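Local coordinates for thermophilic dibenzothiophene desulfurization enzyme C (Paenibacillus sp. A11-2, PDB 5XDC), which catalyses the flavin-dependent oxygenation of dibenzothiophene, using reduced FMN and molecular oxygen, probably through the sulfoxide to the sulfone, at the interface of chains A and B and the interface of chains A and C. Coordinates in Å, arbitrary orientation; residue numbers count along the deposited sequence, not the author numbering. Chains: chain A/B/C, Thermophilic dibenzothiophene desulfurization enzyme C.

Contacts 1 and 2 belong to the interface of chains A and B, contact 3 to that of chains A and C. Their C-alpha centres lie about 44 Å apart for contacts 1 and 2, about 37 Å for contacts 2 and 3, and about 17 Å for contacts 1 and 3. Helix 293-325 of chain A serves contacts 1 and 3, while helix 391-404 comes from chain B in contact 1 and from chain C in contact 3. The same loop residue recurs as A:Phe281 in contact 1 and B:Phe281 in contact 2. Chain A thus meets two partners, consistent with the tetramer, and each interface is two-fold symmetric.

Contact 1: the interface of chains A and B. Residues chain A 281, 284, 292-294; chain B 392-393, 396.
The start of helix 293-325 in chain A, with the loop residue A:Asp292 just before it, faces helix 391-404 of chain B, while A:Phe281 and A:Ala284, both poorly ordered, border the far side of B:Tyr393, a side less surely defined. B:Tyr393 and A:Asp292 meet tip to tip: the phenol OH donates to carboxylate OD2 of A:Asp292 at 2.5 Å, a short bond. It arrives on the syn side, 30° out of the carboxylate plane. The other oxygen, OD1 of A:Asp292, takes the backbone N of A:Tyr294 at 2.9 Å, from above the carboxylate plane, so the helix start helps fix the acid that receives the phenol. Water 1, at the edge of the phenol ring, links OH of B:Tyr393 to the carbonyl O of A:Ala284. The A:Tyr294 and B:Tyr393 rings pack edge-to-face with planes 76° apart; CD2 of A:Tyr294 stands over the rim of the B:Tyr393 face, 3.7 Å from its CZ. With CG of A:Tyr294 beside its own backbone N (chi1 -55°), the ring runs along B:Ala392, its CD2 3.7 Å from CB of B:Ala392. Farther out, the phenol OH of A:Tyr294 touches CG of B:Arg396 at 3.6 Å, the two side chains crossing at about a right angle. The site ties the turn into a long helix of one subunit to helix 391-404 of its neighbour and helps hold the tetramer together.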
loop_
_atom_site.group_PDB
_atom_site.type_symbol
_atom_site.label_atom_id
_atom_site.label_comp_id
_atom_site.label_asym_id
_atom_site.label_seq_id
_atom_site.Cartn_x
_atom_site.Cartn_y
_atom_site.Cartn_z
ATOM N N PHE A 281 -16.057 -15.696 -12.108
ATOM C CA PHE A 281 -16.796 -15.807 -10.858
ATOM C C PHE A 281 -18.287 -15.831 -11.164
ATOM O O PHE A 281 -18.782 -15.008 -11.942
ATOM C CB PHE A 281 -16.447 -14.652 -9.917
ATOM C CG PHE A 281 -17.310 -14.590 -8.686
ATOM C CD1 PHE A 281 -17.461 -15.703 -7.870
ATOM C CD2 PHE A 281 -17.953 -13.412 -8.336
ATOM C CE1 PHE A 281 -18.250 -15.651 -6.732
ATOM C CE2 PHE A 281 -18.742 -13.350 -7.197
ATOM C CZ PHE A 281 -18.891 -14.471 -6.394
ATOM N N ALA A 284 -19.993 -12.683 -11.308
ATOM C CA ALA A 284 -19.232 -11.569 -11.865
ATOM C C ALA A 284 -19.991 -10.866 -12.983
ATOM O O ALA A 284 -19.791 -9.667 -13.208
ATOM C CB ALA A 284 -17.880 -12.056 -12.386
ATOM N N ASP A 292 -12.558 -10.037 -16.909
ATOM C CA ASP A 292 -13.020 -9.447 -15.658
ATOM C C ASP A 292 -12.255 -8.156 -15.362
ATOM O O ASP A 292 -11.023 -8.133 -15.474
ATOM C CB ASP A 292 -12.838 -10.457 -14.540
ATOM C CG ASP A 292 -13.360 -9.958 -13.232
ATOM O OD1 ASP A 292 -12.603 -9.284 -12.510
ATOM O OD2 ASP A 292 -14.538 -10.240 -12.935
ATOM N N PRO A 293 -12.933 -7.066 -14.978
ATOM C CA PRO A 293 -12.211 -5.803 -14.748
ATOM C C PRO A 293 -11.193 -5.872 -13.623
ATOM O O PRO A 293 -10.166 -5.186 -13.675
ATOM C CB PRO A 293 -13.338 -4.808 -14.419
ATOM C CG PRO A 293 -14.460 -5.668 -13.924
ATOM C CD PRO A 293 -14.374 -6.925 -14.733
ATOM N N TYR A 294 -11.449 -6.673 -12.596
ATOM C CA TYR A 294 -10.560 -6.734 -11.450
ATOM C C TYR A 294 -9.409 -7.699 -11.702
ATOM O O TYR A 294 -8.283 -7.440 -11.263
ATOM C CB TYR A 294 -11.376 -7.089 -10.198
ATOM C CG TYR A 294 -12.520 -6.111 -9.989
ATOM C CD1 TYR A 294 -12.285 -4.752 -9.955
ATOM C CD2 TYR A 294 -13.835 -6.542 -9.883
ATOM C CE1 TYR A 294 -13.310 -3.838 -9.788
ATOM C CE2 TYR A 294 -14.882 -5.625 -9.722
ATOM C CZ TYR A 294 -14.609 -4.284 -9.670
ATOM O OH TYR A 294 -15.631 -3.365 -9.503
ATOM N N ALA B 392 -12.562 -8.813 -4.546
ATOM C CA ALA B 392 -12.867 -7.697 -5.434
ATOM C C ALA B 392 -14.373 -7.456 -5.547
ATOM O O ALA B 392 -14.804 -6.306 -5.688
ATOM C CB ALA B 392 -12.281 -7.938 -6.824
ATOM N N TYR B 393 -15.188 -8.515 -5.521
ATOM C CA TYR B 393 -16.630 -8.298 -5.617
ATOM C C TYR B 393 -17.266 -7.946 -4.276
ATOM O O TYR B 393 -18.301 -7.261 -4.262
ATOM C CB TYR B 393 -17.307 -9.501 -6.292
ATOM C CG TYR B 393 -17.075 -9.376 -7.774
ATOM C CD1 TYR B 393 -17.862 -8.524 -8.544
ATOM C CD2 TYR B 393 -16.006 -10.002 -8.380
ATOM C CE1 TYR B 393 -17.615 -8.331 -9.887
ATOM C CE2 TYR B 393 -15.749 -9.827 -9.724
ATOM C CZ TYR B 393 -16.558 -8.989 -10.476
ATOM O OH TYR B 393 -16.312 -8.797 -11.819
ATOM N N ARG B 396 -16.721 -4.283 -4.558
ATOM C CA ARG B 396 -17.734 -3.703 -5.439
ATOM C C ARG B 396 -19.088 -3.609 -4.744
ATOM O O ARG B 396 -19.802 -2.615 -4.901
ATOM C CB ARG B 396 -17.871 -4.516 -6.731
ATOM C CG ARG B 396 -18.775 -3.840 -7.784
ATOM C CD ARG B 396 -19.010 -4.713 -9.013
ATOM N NE ARG B 396 -19.669 -3.964 -10.088
ATOM C CZ ARG B 396 -20.969 -3.676 -10.121
ATOM N NH1 ARG B 396 -21.778 -4.073 -9.147
ATOM N NH2 ARG B 396 -21.467 -2.986 -11.135
HETATM O O HOH W 1 -17.750 -7.230 -13.396
#

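Contact 2: the interface of chains A and B. Residues chain A 132-134, 389-390, 413; chain B 280-282.
A:Pro390 lies against B:Phe281, its CD over the centre of the phenyl face at 3.5 Å from the CD1 of that ring, a CH-pi contact. CG of the proline follows on the same face, 3.6 Å from CG of B:Phe281. The phenyl group gets there with its CG anti to the backbone N (chi1 -175°), which sends it from chain B toward the A:Pro390 and A:Tyr413 side. The B:Thr282 side chain is doubtful as modelled, its OG1 implausibly near OD1 of A:Asn132, so the packing of its methyl CG2 on A:Ala133 and over the A:His134 imidazole is tentative. Polar recognition rests instead on the backbone of B:Thr282 and the side-chain amide of A:Asn132. OD1 of A:Asn132 accepts the backbone N of B:Thr282 at 3.0 Å, in the carbonyl plane, with a C=O...N angle of 148°. Water 2 makes a second link, 2.8 Å from the carbonyl O of A:Asn132 and 3.0 Å from the carbonyl O of B:Pro280. A:Tyr413 belongs to the FMN site, which holds no FMN in this chain; the B:Phe281 loop docks beside this residue, and the site may help shape the neighbouring subunit's cofactor pocket as it joins the two chains.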
loop_
_atom_site.group_PDB
_atom_site.type_symbol
_atom_site.label_atom_id
_atom_site.label_comp_id
_atom_site.label_asym_id
_atom_site.label_seq_id
_atom_site.Cartn_x
_atom_site.Cartn_y
_atom_site.Cartn_z
ATOM N N ASN A 132 27.218 -11.939 8.722
ATOM C CA ASN A 132 26.448 -10.921 9.426
ATOM C C ASN A 132 27.102 -10.601 10.766
ATOM O O ASN A 132 26.449 -10.684 11.811
ATOM C CB ASN A 132 25.003 -11.401 9.629
ATOM C CG ASN A 132 24.113 -10.350 10.284
ATOM O OD1 ASN A 132 24.419 -9.157 10.264
ATOM N ND2 ASN A 132 23.005 -10.794 10.871
ATOM N N ALA A 133 28.386 -10.240 10.760
ATOM C CA ALA A 133 29.075 -10.054 12.029
ATOM C C ALA A 133 30.318 -9.208 11.800
ATOM O O ALA A 133 30.880 -9.197 10.701
ATOM C CB ALA A 133 29.456 -11.395 12.668
ATOM N N HIS A 134 30.733 -8.501 12.851
ATOM C CA HIS A 134 31.947 -7.695 12.792
ATOM C C HIS A 134 33.166 -8.583 12.565
ATOM O O HIS A 134 33.221 -9.729 13.022
ATOM C CB HIS A 134 32.111 -6.891 14.083
ATOM C CG HIS A 134 31.003 -5.914 14.323
ATOM N ND1 HIS A 134 30.795 -4.814 13.518
ATOM C CD2 HIS A 134 30.039 -5.871 15.273
ATOM C CE1 HIS A 134 29.752 -4.137 13.962
ATOM N NE2 HIS A 134 29.276 -4.756 15.027
ATOM N N ASP A 389 19.667 -9.710 3.197
ATOM C CA ASP A 389 20.008 -8.586 4.041
ATOM C C ASP A 389 18.779 -7.693 4.095
ATOM O O ASP A 389 17.988 -7.663 3.144
ATOM C CB ASP A 389 21.250 -7.829 3.540
ATOM C CG ASP A 389 21.132 -7.368 2.114
ATOM O OD1 ASP A 389 21.468 -8.149 1.201
ATOM O OD2 ASP A 389 20.717 -6.212 1.904
ATOM N N PRO A 390 18.542 -7.032 5.224
ATOM C CA PRO A 390 17.227 -6.410 5.447
ATOM C C PRO A 390 16.971 -5.227 4.531
ATOM O O PRO A 390 17.732 -4.259 4.505
ATOM C CB PRO A 390 17.275 -5.976 6.913
ATOM C CG PRO A 390 18.714 -5.930 7.258
ATOM C CD PRO A 390 19.377 -6.986 6.432
ATOM N N TYR A 413 27.817 -5.636 2.333
ATOM C CA TYR A 413 26.373 -5.486 2.164
ATOM C C TYR A 413 25.955 -4.125 1.619
ATOM O O TYR A 413 24.779 -3.958 1.279
ATOM C CB TYR A 413 25.642 -5.723 3.497
ATOM C CG TYR A 413 25.717 -7.154 4.012
ATOM C CD1 TYR A 413 24.903 -8.149 3.479
ATOM C CD2 TYR A 413 26.597 -7.509 5.031
ATOM C CE1 TYR A 413 24.962 -9.449 3.942
ATOM C CE2 TYR A 413 26.662 -8.812 5.503
ATOM C CZ TYR A 413 25.841 -9.776 4.956
ATOM O OH TYR A 413 25.903 -11.071 5.428
ATOM N N PRO B 280 20.427 -8.977 15.846
ATOM C CA PRO B 280 20.277 -7.759 15.047
ATOM C C PRO B 280 21.178 -7.775 13.824
ATOM O O PRO B 280 22.130 -8.551 13.727
ATOM C CB PRO B 280 20.692 -6.652 16.019
ATOM C CG PRO B 280 21.714 -7.314 16.882
ATOM C CD PRO B 280 21.265 -8.748 17.037
ATOM N N PHE B 281 20.852 -6.896 12.879
ATOM C CA PHE B 281 21.676 -6.731 11.690
ATOM C C PHE B 281 22.961 -5.999 12.054
ATOM O O PHE B 281 22.952 -5.074 12.871
ATOM C CB PHE B 281 20.901 -5.964 10.617
ATOM C CG PHE B 281 21.623 -5.842 9.296
ATOM C CD1 PHE B 281 22.123 -6.964 8.653
ATOM C CD2 PHE B 281 21.758 -4.605 8.682
ATOM C CE1 PHE B 281 22.772 -6.857 7.435
ATOM C CE2 PHE B 281 22.398 -4.486 7.462
ATOM C CZ PHE B 281 22.908 -5.614 6.834
ATOM N N THR B 282 24.071 -6.425 11.444
ATOM C CA THR B 282 25.388 -5.925 11.832
ATOM C C THR B 282 25.471 -4.412 11.674
ATOM O O THR B 282 25.718 -3.682 12.641
ATOM C CB THR B 282 26.481 -6.601 10.996
ATOM O OG1 THR B 282 25.966 -7.796 10.397
ATOM C CG2 THR B 282 27.686 -6.949 11.869
HETATM O O HOH W 2 25.055 -9.176 13.690
#

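Contact 3: the interface of chains A and C. Residues chain A 264, 267-268, 271, 274-275, 299, 303; chain C 402-403, 405.
C:Phe402 is inserted against A:Leu267 where helix 391-404 meets helices 247-276 and 293-325, a helix-to-helix part of the A-C interface that helps build the tetramer of this flavin monooxygenase of the acyl-CoA dehydrogenase fold. Apolar contacts dominate. CG of A:Leu267 touches CE2 of the phenyl ring at 3.5 Å, and its methyl CD2 caps the ring face, offset toward the rim. Around the ring, CB of A:Ala271 meets CE2 at 3.8 Å, CG of A:Glu268 lies near CZ, and CB of A:Ala303 packs on CD1. With CG anti to the backbone N (chi1 -171°), C:Phe402 reaches between the two chain A helices. C:Leu403 is the neighbouring wedge: its CD1 lies 3.8 Å from CB of A:Ser274, and its CD2 is 3.9 Å from CD2 of A:Tyr299. The phenol OH of A:Tyr299 is hydrogen-bonded to OG of A:Ser274 at 2.6 Å, holding that ring in place. Among the polar links, NH1 of A:Arg275 donates to the carbonyl O of C:Leu403 at 2.9 Å, nearly straight (168° at H) but from above the carbonyl plane. The same NH1 reaches water 3, which is 2.8 Å from the carbonyl O of C:Phe402. One guanidinium face is met by the A:Ala271 carbonyl O, the opposite face by NE2 of C:His405.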
loop_
_atom_site.group_PDB
_atom_site.type_symbol
_atom_site.label_atom_id
_atom_site.label_comp_id
_atom_site.label_asym_id
_atom_site.label_seq_id
_atom_site.Cartn_x
_atom_site.Cartn_y
_atom_site.Cartn_z
ATOM N N ARG A 264 8.711 -11.955 -12.898
ATOM C CA ARG A 264 8.242 -12.196 -14.258
ATOM C C ARG A 264 7.770 -13.636 -14.438
ATOM O O ARG A 264 6.756 -13.886 -15.104
ATOM C CB ARG A 264 9.344 -11.869 -15.267
ATOM C CG ARG A 264 8.945 -12.256 -16.674
ATOM C CD ARG A 264 9.765 -11.574 -17.753
ATOM N NE ARG A 264 9.417 -10.156 -17.889
ATOM C CZ ARG A 264 8.425 -9.672 -18.634
ATOM N NH1 ARG A 264 7.648 -10.489 -19.340
ATOM N NH2 ARG A 264 8.211 -8.352 -18.679
ATOM N N LEU A 267 4.334 -13.920 -12.806
ATOM C CA LEU A 267 3.308 -13.229 -13.574
ATOM C C LEU A 267 2.956 -13.999 -14.841
ATOM O O LEU A 267 1.776 -14.115 -15.194
ATOM C CB LEU A 267 3.779 -11.814 -13.915
ATOM C CG LEU A 267 2.733 -10.782 -14.326
ATOM C CD1 LEU A 267 1.703 -10.589 -13.256
ATOM C CD2 LEU A 267 3.415 -9.437 -14.613
ATOM N N GLU A 268 3.965 -14.533 -15.543
ATOM C CA GLU A 268 3.697 -15.285 -16.764
ATOM C C GLU A 268 2.997 -16.607 -16.466
ATOM O O GLU A 268 2.083 -17.002 -17.197
ATOM C CB GLU A 268 5.000 -15.525 -17.534
ATOM C CG GLU A 268 5.521 -14.239 -18.180
ATOM C CD GLU A 268 6.882 -14.365 -18.844
ATOM O OE1 GLU A 268 7.289 -13.388 -19.516
ATOM O OE2 GLU A 268 7.542 -15.414 -18.697
ATOM N N ALA A 271 -0.642 -15.834 -15.683
ATOM C CA ALA A 271 -1.375 -15.495 -16.894
ATOM C C ALA A 271 -1.705 -16.741 -17.702
ATOM O O ALA A 271 -2.810 -16.857 -18.250
ATOM C CB ALA A 271 -0.571 -14.502 -17.739
ATOM N N SER A 274 -4.604 -18.363 -15.936
ATOM C CA SER A 274 -5.832 -17.612 -16.173
ATOM C C SER A 274 -6.381 -17.880 -17.568
ATOM O O SER A 274 -7.595 -18.045 -17.746
ATOM C CB SER A 274 -5.581 -16.110 -15.974
ATOM O OG SER A 274 -5.332 -15.777 -14.615
ATOM N N ARG A 275 -5.506 -17.926 -18.572
ATOM C CA ARG A 275 -5.972 -18.145 -19.940
ATOM C C ARG A 275 -6.527 -19.549 -20.144
ATOM O O ARG A 275 -7.424 -19.739 -20.970
ATOM C CB ARG A 275 -4.841 -17.883 -20.932
ATOM C CG ARG A 275 -4.507 -16.402 -21.071
ATOM C CD ARG A 275 -3.579 -16.132 -22.243
ATOM N NE ARG A 275 -2.258 -16.690 -22.016
ATOM C CZ ARG A 275 -1.190 -16.018 -21.590
ATOM N NH1 ARG A 275 -1.244 -14.713 -21.330
ATOM N NH2 ARG A 275 -0.046 -16.665 -21.418
ATOM N N TYR A 299 -3.425 -7.882 -13.101
ATOM C CA TYR A 299 -2.351 -8.103 -14.058
ATOM C C TYR A 299 -1.750 -6.785 -14.520
ATOM O O TYR A 299 -0.531 -6.679 -14.691
ATOM C CB TYR A 299 -2.843 -8.908 -15.263
ATOM C CG TYR A 299 -2.929 -10.379 -14.977
ATOM C CD1 TYR A 299 -1.777 -11.150 -14.842
ATOM C CD2 TYR A 299 -4.145 -11.000 -14.833
ATOM C CE1 TYR A 299 -1.847 -12.488 -14.573
ATOM C CE2 TYR A 299 -4.226 -12.361 -14.558
ATOM C CZ TYR A 299 -3.069 -13.095 -14.425
ATOM O OH TYR A 299 -3.108 -14.436 -14.145
ATOM N N ALA A 303 2.068 -6.001 -13.928
ATOM C CA ALA A 303 2.823 -5.935 -15.173
ATOM C C ALA A 303 3.429 -4.551 -15.373
ATOM O O ALA A 303 4.556 -4.428 -15.847
ATOM C CB ALA A 303 1.951 -6.317 -16.368
ATOM N N PHE C 402 -0.962 -7.715 -21.210
ATOM C CA PHE C 402 -0.181 -8.791 -20.619
ATOM C C PHE C 402 -0.963 -10.095 -20.608
ATOM O O PHE C 402 -0.416 -11.161 -20.923
ATOM C CB PHE C 402 0.262 -8.444 -19.198
ATOM C CG PHE C 402 1.245 -9.427 -18.650
ATOM C CD1 PHE C 402 2.594 -9.252 -18.857
ATOM C CD2 PHE C 402 0.817 -10.566 -18.005
ATOM C CE1 PHE C 402 3.515 -10.201 -18.396
ATOM C CE2 PHE C 402 1.715 -11.497 -17.555
ATOM C CZ PHE C 402 3.071 -11.311 -17.748
ATOM N N LEU C 403 -2.238 -10.034 -20.249
ATOM C CA LEU C 403 -3.019 -11.258 -20.121
ATOM C C LEU C 403 -3.555 -11.742 -21.465
ATOM O O LEU C 403 -3.520 -12.945 -21.743
ATOM C CB LEU C 403 -4.165 -11.035 -19.136
ATOM C CG LEU C 403 -5.103 -12.220 -18.912
ATOM C CD1 LEU C 403 -4.367 -13.432 -18.374
ATOM C CD2 LEU C 403 -6.244 -11.807 -17.976
ATOM N N HIS C 405 -2.801 -10.357 -24.706
ATOM C CA HIS C 405 -1.972 -9.996 -25.865
ATOM C C HIS C 405 -2.668 -9.003 -26.787
ATOM O O HIS C 405 -2.466 -9.025 -28.005
ATOM C CB HIS C 405 -1.556 -11.238 -26.658
ATOM C CG HIS C 405 -1.063 -12.364 -25.805
ATOM N ND1 HIS C 405 -0.041 -12.221 -24.894
ATOM C CD2 HIS C 405 -1.455 -13.658 -25.732
ATOM C CE1 HIS C 405 0.172 -13.376 -24.290
ATOM N NE2 HIS C 405 -0.671 -14.266 -24.782
HETATM O O HOH W 3 1.381 -13.283 -21.036
#